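Local coordinates for ssDNA binding protein (Aeropyrum pernix, PDB 4PSN) that binds single-stranded DNA, probably entrapping it in a tunnel system formed between the subunits of its assembly, at residues V12-Y17 against D68-Q73; F124-V129 against Y139-R144; A150-P155 against N214-L219; R163-E168 against V210-E215; T170-K175 against R196-A201. All coordinates share one frame; numbering follows the deposited sequence.

Interaction 1 of 5, residues V12-Y17 against D68-Q73; sequences VIAAGY and DVVRIQ
Val-12 and Val-70 are a hydrogen-bonded pair in an antiparallel bridge, where strand 6-13 runs along one side of strand 69-78, the middle member of a three-stranded sheet. Both side chains stand on the same face of that sheet and slant across each other methyl to methyl, with Val-12 CG1 3.7 Å from Val-70 CG2. Each of these two methyls is tucked between its own backbone N and carbonyl carbon; a chi1 of 67° sets Val-12 CG1 there. On the Val-70 side CG2 lies 3.5 Å from Val-12 O. The next pair, Ile-13 with Val-69, is non-hydrogen-bonded, and its side chains diverge and pass at about a right angle. Ile-13 nevertheless keeps touch through its tip: chi2 of -81° bends CD1 to within 3.9 Å of Val-69 CG2, and Trp-95 of the second subunit packs on both residues. Val-12 N to Val-70 O (2.9 Å) and Val-70 N to Val-12 O (2.8 Å) close the bridge. Past Ile-13 the chain folds into a 3-10 turn that leads to Gly-16, the N-cap of helix 17-28. There CB of Tyr-17 grazes Val-70 CG2, while its hydroxyl is bonded to Asn-51 O in helix 40-61. Ala-14 N starts this departure with a bond to Asp-68 O of 2.8 Å, the donor tilted 31° from the carbonyl plane.

Interaction 2 of 5, residues F124-V129 against Y139-R144; sequences FTVEKV and YRIMYR
A beta hairpin joins Thr-125 to Met-142 (deposited as selenomethionine) and Glu-127 to Arg-140, the hydrogen-bonded pairs of strands 125-131 and 137-143. The shortest of its four backbone bonds here is Arg-140 N to Glu-127 O, 2.8 Å. The side chains separate onto two faces. Val-126, Lys-128, Tyr-139 and Ile-141 share one, where Tyr-139 CD1 lies 3.6 Å from Lys-128 CA and the tyrosine hydroxyl is bonded to Asp-187. On the other, Arg-140 NH2 comes within 3.5 Å of Glu-127 CB, whereas Glu-127 OE2 stays 5.5 Å from the same NH2, so no salt bridge forms. At the open end of the hairpin, chi1 of -64° puts Phe-124 CG beside its own backbone N. The ring then meets Ile-141 CG2 through CD1 at 3.7 Å, has Met-142 O at its edge, and is inclined by 58° to the Tyr-143 ring. An alanine in place of Phe-124 would probably open a gap beside Ile-141 CG2 and leave the Tyr-143 side chain without its neighbouring ring. Covered by helix 186-198 on the Tyr-139 and Ile-141 face, this is a beta hairpin at the margin of the chain's own antiparallel sheet.

Interaction 3 of 5, residues A150-P155 against N214-L219; sequences ALIVTP and NEILSL
Glu-215 O, on the helical turn that presses Ile-216 against Ile-152, accepts a hydrogen bond from Ser-218 OG at 2.9 Å, with the donor 40° out of the carbonyl plane. Across the contact itself the meeting is wholly apolar. Ile-216 leads it with both branches: CG2 reaches Ala-150 CB at 3.8 Å, and CD1 reaches Ile-152 CG2, also at 3.8 Å. Its chi1 of -71° sets CG1 beside the backbone N, which leaves CG2 to face the strand near Ala-150. Leu-217 flanks the same alanine, its CD2 4.0 Å from Ala-150 CB. Further along, the extended arm of Ile-152 carries CD1 to Leu-219 CD1, and these two side chains cross at about a right angle. An alanine at Ile-216 would probably open a gap above the strand, leaving Ala-150 CB and Ile-152 CG2 without their main partner on the helix. Arg-176 of the fourth subunit packs on Ile-152 and Leu-219, so this contact borders the interface with that subunit. The axes of strand 150-155 and helix 214-218 pass 8.0 Å apart at 56°, the layered arrangement of a helix lying slantwise over an antiparallel beta sheet.

Interaction 4 of 5, residues R163-E168 against V210-E215; sequences RGAVVE and VRVVNE
Val-212 meets Ala-165 with two of its side-chain atoms. Its CB lies 3.8 Å from Ala-165 CB, and CG1, set anti to the backbone N by a chi1 of 166°, closes to 3.6 Å of the same methyl. CG1 also brushes the backbone of Gly-164, at 4.2 Å from its C atom. Arg-211 of the fourth subunit packs against Val-212 as well. The next helix residue, Val-213, works on the alanine with the other kind of branch: CG2, which stands beside the backbone N, lies 3.8 Å from Ala-165 CB and 3.5 Å from Ala-165 O. One methyl of the strand is thus received by one methyl from each of two successive valines on the helix. A second, smaller touch lies beyond the end of the strand, where Val-167 CG1 approaches Val-210 CG2 at 3.8 Å; Val-167 was modelled in two conformers, so this detail is less certain. The evidence for close apposition is the separation of the axes: strand 163-166 and helix 210-215 come within 7.1 Å at 125°. The short side chain of Ala-165, which points at the helix, is consistent with so near an approach. Val-166, between Ala-165 and Val-167, turns the opposite way, where Phe-198 of helix 186-198 packs on it. Helix 206-218 therefore lies over one side of the sheet, above strand 159-166, with Val-213 reaching Ala-150 of strand 146-155 and Ala-209 meeting Leu-173 of strand 172-180.

Interaction 5 of 5, residues T170-K175 against R196-A201; sequences TPLLLK and RLFSEA
This is a hydrophobic contact between the C-terminal end of helix 186-198 and strand 172-180, where Leu-172 and Leu-174 pack round Phe-198. The ring is held at two places. Leu-174 CB stands over one face, 4.2 Å from the ring centroid and 22° off the normal, a CH-pi contact displaced toward the rim and nearest to CZ. At the edge, near the ring plane, Leu-172 O lies 3.9 Å from Phe-198 CE1, while Leu-172 CB meets CD1. Beyond CB, Leu-174 extends with CG anti to the backbone N (chi1 178°). Its CD1 comes to 3.5 Å of Leu-197 O and 4.0 Å of Leu-197 CB. The alternation expected of a strand sandwiched between helices on both sides of an antiparallel sheet is plain here: Leu-172 and Leu-174 serve the side of the sheet covered by helix 186-198, whereas the side chain of Leu-173, modelled in two conformers, packs on Ala-209 of helix 206-218. After Phe-198 the chain makes a type I beta turn to Ala-201, closed by Ala-201 N to Phe-198 O at 3.1 Å. Ser-199 OG adds a bond to Arg-196 O of 2.7 Å. The turn delivers Ala-201 to the strand backbone, its CB 3.4 Å from Leu-173 O, and the chain runs on into strand 202-203, where Gln-202 takes up backbone bonding with Leu-173.

In the fold
Interaction 1, in the N-terminal sheet, stands apart: its centre is 34 to 41 Å from those of the others, and the nearest atoms, in interaction 4, are about 17 Å away. Interactions 2 to 5 share the C-terminal sheet, with centres 9 to 15 Å apart. On one of its sides, interactions 2 and 5 meet where Phe-124 and Ile-141 pack on Phe-198; on the other, interactions 3 and 4 use successive turns of helix 206-218. Strand bonding links them, as in Ile-152 N to Arg-163 O and Gly-164 O to Leu-174 N, each 2.8 Å. Glycerol, probably from the crystallisation liquor, is bound about 4 Å from the Val-212 side chain, and likewise by Leu-173.

Interaction 1 of 5, residues V12-Y17 against D68-Q73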
# COMPACT_ATOMS: atom_id res chain seq x y z
N VAL C 12 8.16 2.97 7.91
CA VAL C 12 8.97 1.84 7.47
C VAL C 12 9.93 1.38 8.57
O VAL C 12 10.44 2.20 9.33
CB VAL C 12 9.71 2.18 6.14
CG1 VAL C 12 10.75 3.27 6.37
CG2 VAL C 12 10.35 0.93 5.52
N ILE C 13 10.15 0.07 8.70
CA ILE C 13 11.16 -0.41 9.65
C ILE C 13 12.51 0.16 9.22
O ILE C 13 12.83 0.22 8.04
CB ILE C 13 11.25 -1.96 9.71
CG1 ILE C 13 9.93 -2.56 10.19
CG2 ILE C 13 12.33 -2.39 10.70
CD1 ILE C 13 9.78 -2.51 11.71
N ALA C 14 13.32 0.58 10.19
CA ALA C 14 14.53 1.33 9.84
C ALA C 14 15.42 0.57 8.85
O ALA C 14 15.97 1.17 7.92
CB ALA C 14 15.30 1.72 11.09
N ALA C 15 15.54 -0.74 9.04
CA ALA C 15 16.43 -1.54 8.19
C ALA C 15 16.02 -1.51 6.72
O ALA C 15 16.78 -1.92 5.85
CB ALA C 15 16.51 -2.98 8.69
N GLY C 16 14.83 -1.02 6.44
CA GLY C 16 14.34 -1.06 5.08
C GLY C 16 14.19 0.29 4.44
O GLY C 16 13.61 0.40 3.36
N TYR C 17 14.70 1.32 5.10
CA TYR C 17 14.48 2.68 4.62
C TYR C 17 15.12 2.90 3.24
O TYR C 17 14.53 3.58 2.40
CB TYR C 17 14.99 3.75 5.62
CG TYR C 17 16.48 4.00 5.52
CD1 TYR C 17 17.00 4.83 4.53
CD2 TYR C 17 17.37 3.39 6.40
CE1 TYR C 17 18.36 5.04 4.42
CE2 TYR C 17 18.73 3.59 6.29
CZ TYR C 17 19.21 4.42 5.30
OH TYR C 17 20.56 4.64 5.19
N ASP C 68 13.66 -0.35 14.73
CA ASP C 68 12.80 0.77 15.03
C ASP C 68 12.00 1.14 13.77
O ASP C 68 12.20 0.54 12.71
CB ASP C 68 13.62 1.96 15.50
CG ASP C 68 14.20 1.77 16.88
OD1 ASP C 68 13.71 0.92 17.67
OD2 ASP C 68 15.16 2.51 17.18
N VAL C 69 11.10 2.10 13.88
CA VAL C 69 10.31 2.54 12.73
C VAL C 69 10.66 4.00 12.44
O VAL C 69 10.87 4.78 13.36
CB VAL C 69 8.81 2.40 13.01
CG1 VAL C 69 7.97 3.13 11.96
CG2 VAL C 69 8.42 0.93 13.08
N VAL C 70 10.77 4.35 11.16
CA VAL C 70 11.05 5.72 10.77
C VAL C 70 10.08 6.15 9.69
O VAL C 70 9.41 5.33 9.09
CB VAL C 70 12.46 5.87 10.20
CG1 VAL C 70 13.52 5.68 11.30
CG2 VAL C 70 12.67 4.88 9.05
N ARG C 71 10.01 7.45 9.45
CA ARG C 71 9.22 7.98 8.35
C ARG C 71 9.98 9.21 7.90
O ARG C 71 10.36 10.04 8.72
CB ARG C 71 7.81 8.36 8.81
CG ARG C 71 6.91 8.92 7.69
CD ARG C 71 5.43 8.77 8.02
NE ARG C 71 5.04 9.63 9.14
CZ ARG C 71 3.83 9.63 9.72
NH1 ARG C 71 3.59 10.45 10.73
NH2 ARG C 71 2.87 8.81 9.29
N ILE C 72 10.20 9.33 6.60
CA ILE C 72 11.10 10.35 6.07
C ILE C 72 10.44 11.05 4.91
O ILE C 72 9.72 10.44 4.13
CB ILE C 72 12.43 9.71 5.55
CG1 ILE C 72 13.10 8.93 6.68
CG2 ILE C 72 13.37 10.77 5.00
CD1 ILE C 72 14.27 8.11 6.25
N GLN C 73 10.67 12.35 4.81
CA GLN C 73 10.18 13.08 3.68
C GLN C 73 11.16 14.19 3.38
O GLN C 73 11.80 14.74 4.29
CB GLN C 73 8.76 13.62 3.93
CG GLN C 73 8.65 14.71 4.96
CD GLN C 73 7.29 15.40 4.90
OE1 GLN C 73 6.26 14.78 5.17
NE2 GLN C 73 7.28 16.69 4.51

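Interaction 2 of 5, residues F124-V129 against Y139-R144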
# COMPACT_ATOMS: atom_id res chain seq x y z
N PHE C 124 -20.70 4.95 28.13
CA PHE C 124 -20.43 6.33 27.81
C PHE C 124 -21.06 7.23 28.86
O PHE C 124 -22.03 6.84 29.53
CB PHE C 124 -21.00 6.68 26.42
CG PHE C 124 -20.35 5.92 25.27
CD1 PHE C 124 -19.08 6.26 24.82
CD2 PHE C 124 -21.02 4.87 24.65
CE1 PHE C 124 -18.48 5.58 23.76
CE2 PHE C 124 -20.41 4.16 23.59
CZ PHE C 124 -19.14 4.52 23.15
N THR C 125 -20.51 8.43 29.01
CA THR C 125 -21.16 9.49 29.79
C THR C 125 -21.39 10.69 28.85
O THR C 125 -20.89 10.71 27.74
CB THR C 125 -20.30 9.90 31.00
OG1 THR C 125 -19.05 10.45 30.54
CG2 THR C 125 -20.03 8.69 31.92
N VAL C 126 -22.16 11.68 29.28
CA VAL C 126 -22.46 12.82 28.43
C VAL C 126 -22.45 14.09 29.24
O VAL C 126 -22.57 14.06 30.47
CB VAL C 126 -23.86 12.72 27.76
CG1 VAL C 126 -23.96 11.50 26.85
CG2 VAL C 126 -24.96 12.73 28.81
N GLU C 127 -22.31 15.21 28.54
CA GLU C 127 -22.47 16.51 29.17
C GLU C 127 -23.18 17.39 28.16
O GLU C 127 -22.78 17.43 26.98
CB GLU C 127 -21.11 17.10 29.54
CG GLU C 127 -21.17 18.14 30.65
CD GLU C 127 -21.71 17.56 31.97
OE1 GLU C 127 -22.87 17.87 32.32
OE2 GLU C 127 -20.97 16.81 32.64
N LYS C 128 -24.23 18.08 28.60
CA LYS C 128 -24.97 18.99 27.75
C LYS C 128 -24.07 20.13 27.27
O LYS C 128 -23.32 20.73 28.05
CB LYS C 128 -26.21 19.55 28.47
CG LYS C 128 -27.03 20.52 27.62
CD LYS C 128 -28.45 20.70 28.16
CE LYS C 128 -28.48 20.88 29.67
NZ LYS C 128 -29.86 21.12 30.20
N VAL C 129 -24.11 20.39 25.96
CA VAL C 129 -23.38 21.49 25.35
C VAL C 129 -24.27 22.71 25.18
O VAL C 129 -23.86 23.83 25.49
CB VAL C 129 -22.89 21.11 23.94
CG1 VAL C 129 -22.18 22.30 23.29
CG2 VAL C 129 -21.98 19.91 24.00
N TYR C 139 -25.37 17.16 23.12
CA TYR C 139 -24.54 16.64 24.21
C TYR C 139 -23.20 16.21 23.66
O TYR C 139 -23.12 15.64 22.57
CB TYR C 139 -25.19 15.41 24.86
CG TYR C 139 -26.52 15.69 25.48
CD1 TYR C 139 -26.65 15.94 26.84
CD2 TYR C 139 -27.65 15.71 24.69
CE1 TYR C 139 -27.88 16.20 27.40
CE2 TYR C 139 -28.87 15.96 25.23
CZ TYR C 139 -28.98 16.22 26.59
OH TYR C 139 -30.22 16.48 27.11
N ARG C 140 -22.15 16.47 24.42
CA ARG C 140 -20.88 15.81 24.19
C ARG C 140 -20.91 14.40 24.78
O ARG C 140 -21.47 14.18 25.86
CB ARG C 140 -19.73 16.58 24.84
CG ARG C 140 -19.27 17.82 24.07
CD ARG C 140 -17.96 18.35 24.66
NE ARG C 140 -17.89 18.13 26.10
CZ ARG C 140 -18.29 19.01 27.02
NH1 ARG C 140 -18.79 20.19 26.65
NH2 ARG C 140 -18.20 18.72 28.32
N ILE C 141 -20.30 13.45 24.08
CA ILE C 141 -20.15 12.09 24.60
C ILE C 141 -18.71 11.88 25.02
O ILE C 141 -17.79 12.28 24.32
CB ILE C 141 -20.53 11.06 23.53
CG1 ILE C 141 -21.95 11.31 23.01
CG2 ILE C 141 -20.45 9.65 24.11
CD1 ILE C 141 -22.34 10.40 21.85
N MSE C 142 -18.52 11.25 26.18
CA MSE C 142 -17.21 10.95 26.71
C MSE C 142 -17.03 9.47 26.97
O MSE C 142 -17.99 8.77 27.27
CB MSE C 142 -17.08 11.65 28.05
CG MSE C 142 -18.24 12.57 28.27
SE MSE C 142 -17.63 14.37 28.13
CE MSE C 142 -16.92 14.44 29.92
N TYR C 143 -15.79 9.02 26.87
CA TYR C 143 -15.39 7.68 27.21
C TYR C 143 -14.07 7.85 27.99
O TYR C 143 -13.17 8.56 27.54
CB TYR C 143 -15.16 6.83 25.95
CG TYR C 143 -14.91 5.38 26.29
CD1 TYR C 143 -15.88 4.67 26.99
CD2 TYR C 143 -13.71 4.75 25.98
CE1 TYR C 143 -15.67 3.36 27.35
CE2 TYR C 143 -13.49 3.41 26.34
CZ TYR C 143 -14.49 2.73 27.02
OH TYR C 143 -14.33 1.42 27.40
N ARG C 144 -13.98 7.23 29.17
CA ARG C 144 -12.79 7.39 30.01
C ARG C 144 -12.53 8.87 30.34
O ARG C 144 -11.39 9.29 30.45
CB ARG C 144 -11.54 6.78 29.32
CG ARG C 144 -11.73 5.33 28.87
CD ARG C 144 -10.44 4.71 28.30
NE ARG C 144 -9.47 4.32 29.33
CZ ARG C 144 -8.35 4.99 29.61
NH1 ARG C 144 -7.54 4.55 30.55
NH2 ARG C 144 -8.04 6.10 28.94

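Interaction 3 of 5, residues A150-P155 against N214-L219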
# COMPACT_ATOMS: atom_id res chain seq x y z
N ALA C 150 -20.54 13.14 19.98
CA ALA C 150 -21.65 14.05 20.22
C ALA C 150 -22.96 13.39 19.86
O ALA C 150 -23.01 12.47 19.04
CB ALA C 150 -21.49 15.35 19.40
N LEU C 151 -24.03 13.90 20.45
CA LEU C 151 -25.34 13.33 20.27
C LEU C 151 -26.25 14.51 20.10
O LEU C 151 -26.04 15.54 20.73
CB LEU C 151 -25.70 12.61 21.56
CG LEU C 151 -27.00 11.86 21.60
CD1 LEU C 151 -26.68 10.39 21.48
CD2 LEU C 151 -27.69 12.15 22.90
N ILE C 152 -27.26 14.39 19.26
CA ILE C 152 -28.24 15.46 19.14
C ILE C 152 -29.64 14.91 19.33
O ILE C 152 -30.00 13.88 18.77
CB ILE C 152 -28.11 16.21 17.79
CG1 ILE C 152 -29.17 17.32 17.68
CG2 ILE C 152 -28.21 15.24 16.60
CD1 ILE C 152 -28.85 18.31 16.55
N VAL C 153 -30.42 15.60 20.14
CA VAL C 153 -31.75 15.14 20.48
C VAL C 153 -32.80 16.16 20.05
O VAL C 153 -32.74 17.34 20.42
CB VAL C 153 -31.87 14.95 22.01
CG1 VAL C 153 -33.31 14.53 22.39
CG2 VAL C 153 -30.87 13.89 22.46
N THR C 154 -33.77 15.70 19.26
CA THR C 154 -34.84 16.59 18.82
C THR C 154 -36.14 16.22 19.52
O THR C 154 -36.70 15.17 19.27
CB THR C 154 -35.07 16.49 17.28
OG1 THR C 154 -33.83 16.66 16.58
CG2 THR C 154 -36.08 17.55 16.82
N PRO C 155 -36.60 17.08 20.42
CA PRO C 155 -37.84 16.77 21.14
C PRO C 155 -39.03 16.81 20.19
O PRO C 155 -39.16 17.72 19.37
CB PRO C 155 -37.93 17.90 22.19
CG PRO C 155 -36.52 18.44 22.30
CD PRO C 155 -35.95 18.30 20.93
N ASN C 214 -18.62 16.61 14.16
CA ASN C 214 -18.40 18.02 13.81
C ASN C 214 -19.66 18.74 13.34
O ASN C 214 -19.89 19.89 13.70
CB ASN C 214 -17.29 18.16 12.77
CG ASN C 214 -15.91 17.99 13.37
OD1 ASN C 214 -15.72 18.16 14.58
ND2 ASN C 214 -14.93 17.65 12.53
N GLU C 215 -20.46 18.07 12.52
CA GLU C 215 -21.68 18.69 12.03
C GLU C 215 -22.65 18.93 13.18
O GLU C 215 -23.37 19.92 13.20
CB GLU C 215 -22.37 17.85 10.96
CG GLU C 215 -23.67 18.50 10.49
CD GLU C 215 -24.43 17.69 9.44
OE1 GLU C 215 -23.92 16.62 9.02
OE2 GLU C 215 -25.54 18.12 9.05
N ILE C 216 -22.68 18.00 14.13
CA ILE C 216 -23.54 18.19 15.30
C ILE C 216 -23.00 19.30 16.19
O ILE C 216 -23.74 20.17 16.61
CB ILE C 216 -23.64 16.90 16.14
CG1 ILE C 216 -24.46 15.85 15.41
CG2 ILE C 216 -24.23 17.23 17.52
CD1 ILE C 216 -24.55 14.51 16.17
N LEU C 217 -21.72 19.29 16.49
CA LEU C 217 -21.19 20.36 17.33
C LEU C 217 -21.32 21.75 16.68
O LEU C 217 -21.52 22.75 17.38
CB LEU C 217 -19.74 20.07 17.76
CG LEU C 217 -19.60 18.87 18.71
CD1 LEU C 217 -18.15 18.56 18.96
CD2 LEU C 217 -20.37 19.12 20.04
N SER C 218 -21.22 21.82 15.36
CA SER C 218 -21.32 23.11 14.66
C SER C 218 -22.72 23.73 14.78
O SER C 218 -22.88 24.94 14.61
CB SER C 218 -20.93 22.97 13.18
OG SER C 218 -21.95 22.32 12.44
N LEU C 219 -23.73 22.92 15.07
CA LEU C 219 -25.09 23.43 15.18
C LEU C 219 -25.33 24.17 16.48
O LEU C 219 -26.33 24.86 16.62
CB LEU C 219 -26.11 22.30 15.06
CG LEU C 219 -26.09 21.60 13.71
CD1 LEU C 219 -27.03 20.40 13.71
CD2 LEU C 219 -26.50 22.63 12.67

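Interaction 4 of 5, residues R163-E168 against V210-E215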
# COMPACT_ATOMS: atom_id res chain seq x y z
N ARG C 163 -29.75 11.01 17.45
CA ARG C 163 -28.69 10.48 16.60
C ARG C 163 -27.35 11.01 17.08
O ARG C 163 -27.30 11.94 17.86
CB ARG C 163 -28.91 10.80 15.10
CG ARG C 163 -29.28 12.22 14.73
CD ARG C 163 -30.72 12.50 15.14
NE ARG C 163 -31.32 13.63 14.43
CZ ARG C 163 -32.00 14.60 15.03
NH1 ARG C 163 -32.53 15.58 14.31
NH2 ARG C 163 -32.15 14.60 16.36
N GLY C 164 -26.27 10.40 16.63
CA GLY C 164 -24.98 10.83 17.13
C GLY C 164 -23.88 9.92 16.65
O GLY C 164 -24.12 9.05 15.82
N ALA C 165 -22.68 10.13 17.18
CA ALA C 165 -21.52 9.40 16.71
C ALA C 165 -20.43 9.47 17.77
O ALA C 165 -20.37 10.46 18.49
CB ALA C 165 -21.01 10.03 15.41
N VAL C 166 -19.59 8.44 17.86
CA VAL C 166 -18.35 8.50 18.65
C VAL C 166 -17.21 7.94 17.82
O VAL C 166 -17.42 7.16 16.88
CB VAL C 166 -18.46 7.70 19.98
CG1 VAL C 166 -19.59 8.26 20.89
CG2 VAL C 166 -18.72 6.24 19.70
N VAL C 167 -15.99 8.34 18.14
CA VAL C 167 -14.82 7.86 17.41
C VAL C 167 -14.03 6.84 18.23
O VAL C 167 -13.23 6.09 17.68
CB VAL C 167 -13.90 9.02 17.00
CG1 VAL C 167 -14.65 10.01 16.14
CG2 VAL C 167 -13.32 9.70 18.24
N GLU C 168 -14.25 6.83 19.54
CA GLU C 168 -13.57 5.88 20.43
C GLU C 168 -14.61 5.32 21.36
O GLU C 168 -15.57 6.01 21.68
CB GLU C 168 -12.50 6.59 21.27
CG GLU C 168 -11.30 7.10 20.48
CD GLU C 168 -10.41 8.02 21.31
OE1 GLU C 168 -10.64 8.14 22.54
OE2 GLU C 168 -9.48 8.63 20.74
N VAL C 210 -16.24 11.14 12.56
CA VAL C 210 -15.71 12.49 12.81
C VAL C 210 -16.59 13.56 12.17
O VAL C 210 -16.91 14.58 12.79
CB VAL C 210 -14.23 12.67 12.32
CG1 VAL C 210 -13.80 14.14 12.38
CG2 VAL C 210 -13.28 11.80 13.14
N ARG C 211 -17.00 13.32 10.93
CA ARG C 211 -17.84 14.27 10.20
C ARG C 211 -19.17 14.52 10.91
O ARG C 211 -19.64 15.66 10.99
CB ARG C 211 -18.07 13.75 8.78
CG ARG C 211 -18.94 14.61 7.91
CD ARG C 211 -18.12 15.39 6.89
NE ARG C 211 -17.26 14.52 6.08
CZ ARG C 211 -16.10 14.92 5.55
NH1 ARG C 211 -15.69 16.16 5.76
NH2 ARG C 211 -15.36 14.09 4.83
N VAL C 212 -19.80 13.46 11.41
CA VAL C 212 -21.08 13.61 12.10
C VAL C 212 -20.92 14.40 13.42
O VAL C 212 -21.72 15.29 13.73
CB VAL C 212 -21.74 12.24 12.37
CG1 VAL C 212 -22.89 12.37 13.37
CG2 VAL C 212 -22.24 11.61 11.05
N VAL C 213 -19.89 14.07 14.18
CA VAL C 213 -19.60 14.78 15.42
C VAL C 213 -19.43 16.27 15.15
O VAL C 213 -20.04 17.11 15.81
CB VAL C 213 -18.33 14.20 16.11
CG1 VAL C 213 -17.90 15.04 17.33
CG2 VAL C 213 -18.57 12.76 16.50
N ASN C 214 -18.62 16.61 14.16
CA ASN C 214 -18.40 18.02 13.81
C ASN C 214 -19.66 18.74 13.34
O ASN C 214 -19.89 19.89 13.70
CB ASN C 214 -17.29 18.16 12.77
CG ASN C 214 -15.91 17.99 13.37
OD1 ASN C 214 -15.72 18.16 14.58
ND2 ASN C 214 -14.93 17.65 12.53
N GLU C 215 -20.46 18.07 12.52
CA GLU C 215 -21.68 18.69 12.03
C GLU C 215 -22.65 18.93 13.18
O GLU C 215 -23.37 19.92 13.20
CB GLU C 215 -22.37 17.85 10.96
CG GLU C 215 -23.67 18.50 10.49
CD GLU C 215 -24.43 17.69 9.44
OE1 GLU C 215 -23.92 16.62 9.02
OE2 GLU C 215 -25.54 18.12 9.05

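Interaction 5 of 5, residues T170-K175 against R196-A201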
# COMPACT_ATOMS: atom_id res chain seq x y z
N THR C 170 -14.33 2.73 19.50
CA THR C 170 -14.39 2.26 18.13
C THR C 170 -15.39 3.18 17.43
O THR C 170 -16.31 3.69 18.07
CB THR C 170 -14.83 0.78 18.05
OG1 THR C 170 -14.60 0.28 16.73
CG2 THR C 170 -16.31 0.62 18.44
N PRO C 171 -15.19 3.47 16.14
CA PRO C 171 -16.08 4.45 15.50
C PRO C 171 -17.51 3.91 15.31
O PRO C 171 -17.71 2.87 14.67
CB PRO C 171 -15.40 4.73 14.16
CG PRO C 171 -13.95 4.33 14.36
CD PRO C 171 -14.05 3.11 15.27
N LEU C 172 -18.48 4.64 15.86
CA LEU C 172 -19.89 4.22 15.87
C LEU C 172 -20.82 5.35 15.49
O LEU C 172 -20.65 6.49 15.92
CB LEU C 172 -20.30 3.73 17.26
CG LEU C 172 -19.57 2.50 17.79
CD1 LEU C 172 -19.91 2.31 19.26
CD2 LEU C 172 -19.98 1.27 16.98
N LEU C 173 -21.81 5.01 14.68
CA LEU C 173 -22.81 5.97 14.26
C LEU C 173 -24.19 5.53 14.74
O LEU C 173 -24.65 4.45 14.40
CB LEU C 173 -22.80 6.11 12.74
CG LEU C 173 -22.31 7.45 12.20
CD1 LEU C 173 -20.97 7.80 12.79
CD2 LEU C 173 -22.23 7.41 10.67
N LEU C 174 -24.82 6.36 15.55
CA LEU C 174 -26.19 6.10 15.97
C LEU C 174 -27.11 6.79 14.96
O LEU C 174 -27.14 8.02 14.89
CB LEU C 174 -26.43 6.64 17.38
CG LEU C 174 -27.83 6.50 17.96
CD1 LEU C 174 -28.13 5.04 18.27
CD2 LEU C 174 -27.99 7.37 19.20
N LYS C 175 -27.82 5.99 14.17
CA LYS C 175 -28.79 6.48 13.18
C LYS C 175 -30.04 7.04 13.85
O LYS C 175 -30.33 6.69 14.99
CB LYS C 175 -29.23 5.33 12.26
CG LYS C 175 -28.10 4.46 11.75
CD LYS C 175 -27.31 5.17 10.67
CE LYS C 175 -26.40 4.20 9.95
NZ LYS C 175 -26.17 4.65 8.55
N ARG C 196 -26.83 2.21 26.15
CA ARG C 196 -27.76 1.25 25.55
C ARG C 196 -28.00 1.55 24.06
O ARG C 196 -28.00 0.64 23.22
CB ARG C 196 -29.07 1.27 26.34
CG ARG C 196 -30.28 0.65 25.64
CD ARG C 196 -30.11 -0.84 25.47
NE ARG C 196 -29.03 -1.33 26.33
CZ ARG C 196 -29.19 -2.21 27.31
NH1 ARG C 196 -28.16 -2.59 28.05
NH2 ARG C 196 -30.39 -2.73 27.56
N LEU C 197 -28.18 2.82 23.72
CA LEU C 197 -28.40 3.19 22.33
C LEU C 197 -27.20 2.85 21.45
O LEU C 197 -27.36 2.32 20.35
CB LEU C 197 -28.75 4.67 22.23
CG LEU C 197 -30.16 5.01 22.72
CD1 LEU C 197 -30.34 6.51 22.87
CD2 LEU C 197 -31.21 4.41 21.79
N PHE C 198 -25.99 3.13 21.94
CA PHE C 198 -24.81 2.90 21.13
C PHE C 198 -24.44 1.42 21.01
O PHE C 198 -23.66 1.05 20.12
CB PHE C 198 -23.62 3.73 21.62
CG PHE C 198 -23.54 5.09 20.97
CD1 PHE C 198 -22.86 5.26 19.77
CD2 PHE C 198 -24.18 6.19 21.53
CE1 PHE C 198 -22.79 6.49 19.15
CE2 PHE C 198 -24.13 7.45 20.91
CZ PHE C 198 -23.44 7.60 19.71
N SER C 199 -24.98 0.58 21.89
CA SER C 199 -24.77 -0.86 21.77
C SER C 199 -25.40 -1.44 20.49
O SER C 199 -25.12 -2.56 20.09
CB SER C 199 -25.32 -1.60 23.00
OG SER C 199 -26.74 -1.68 22.93
N GLU C 200 -26.27 -0.67 19.84
CA GLU C 200 -26.88 -1.09 18.58
C GLU C 200 -26.50 -0.16 17.43
O GLU C 200 -27.07 -0.22 16.34
CB GLU C 200 -28.40 -1.14 18.72
CG GLU C 200 -28.90 -2.21 19.67
CD GLU C 200 -30.41 -2.33 19.67
OE1 GLU C 200 -31.10 -1.32 19.94
OE2 GLU C 200 -30.91 -3.45 19.40
N ALA C 201 -25.54 0.72 17.69
CA ALA C 201 -25.10 1.69 16.69
C ALA C 201 -24.35 0.98 15.55
O ALA C 201 -23.89 -0.14 15.70
CB ALA C 201 -24.20 2.73 17.35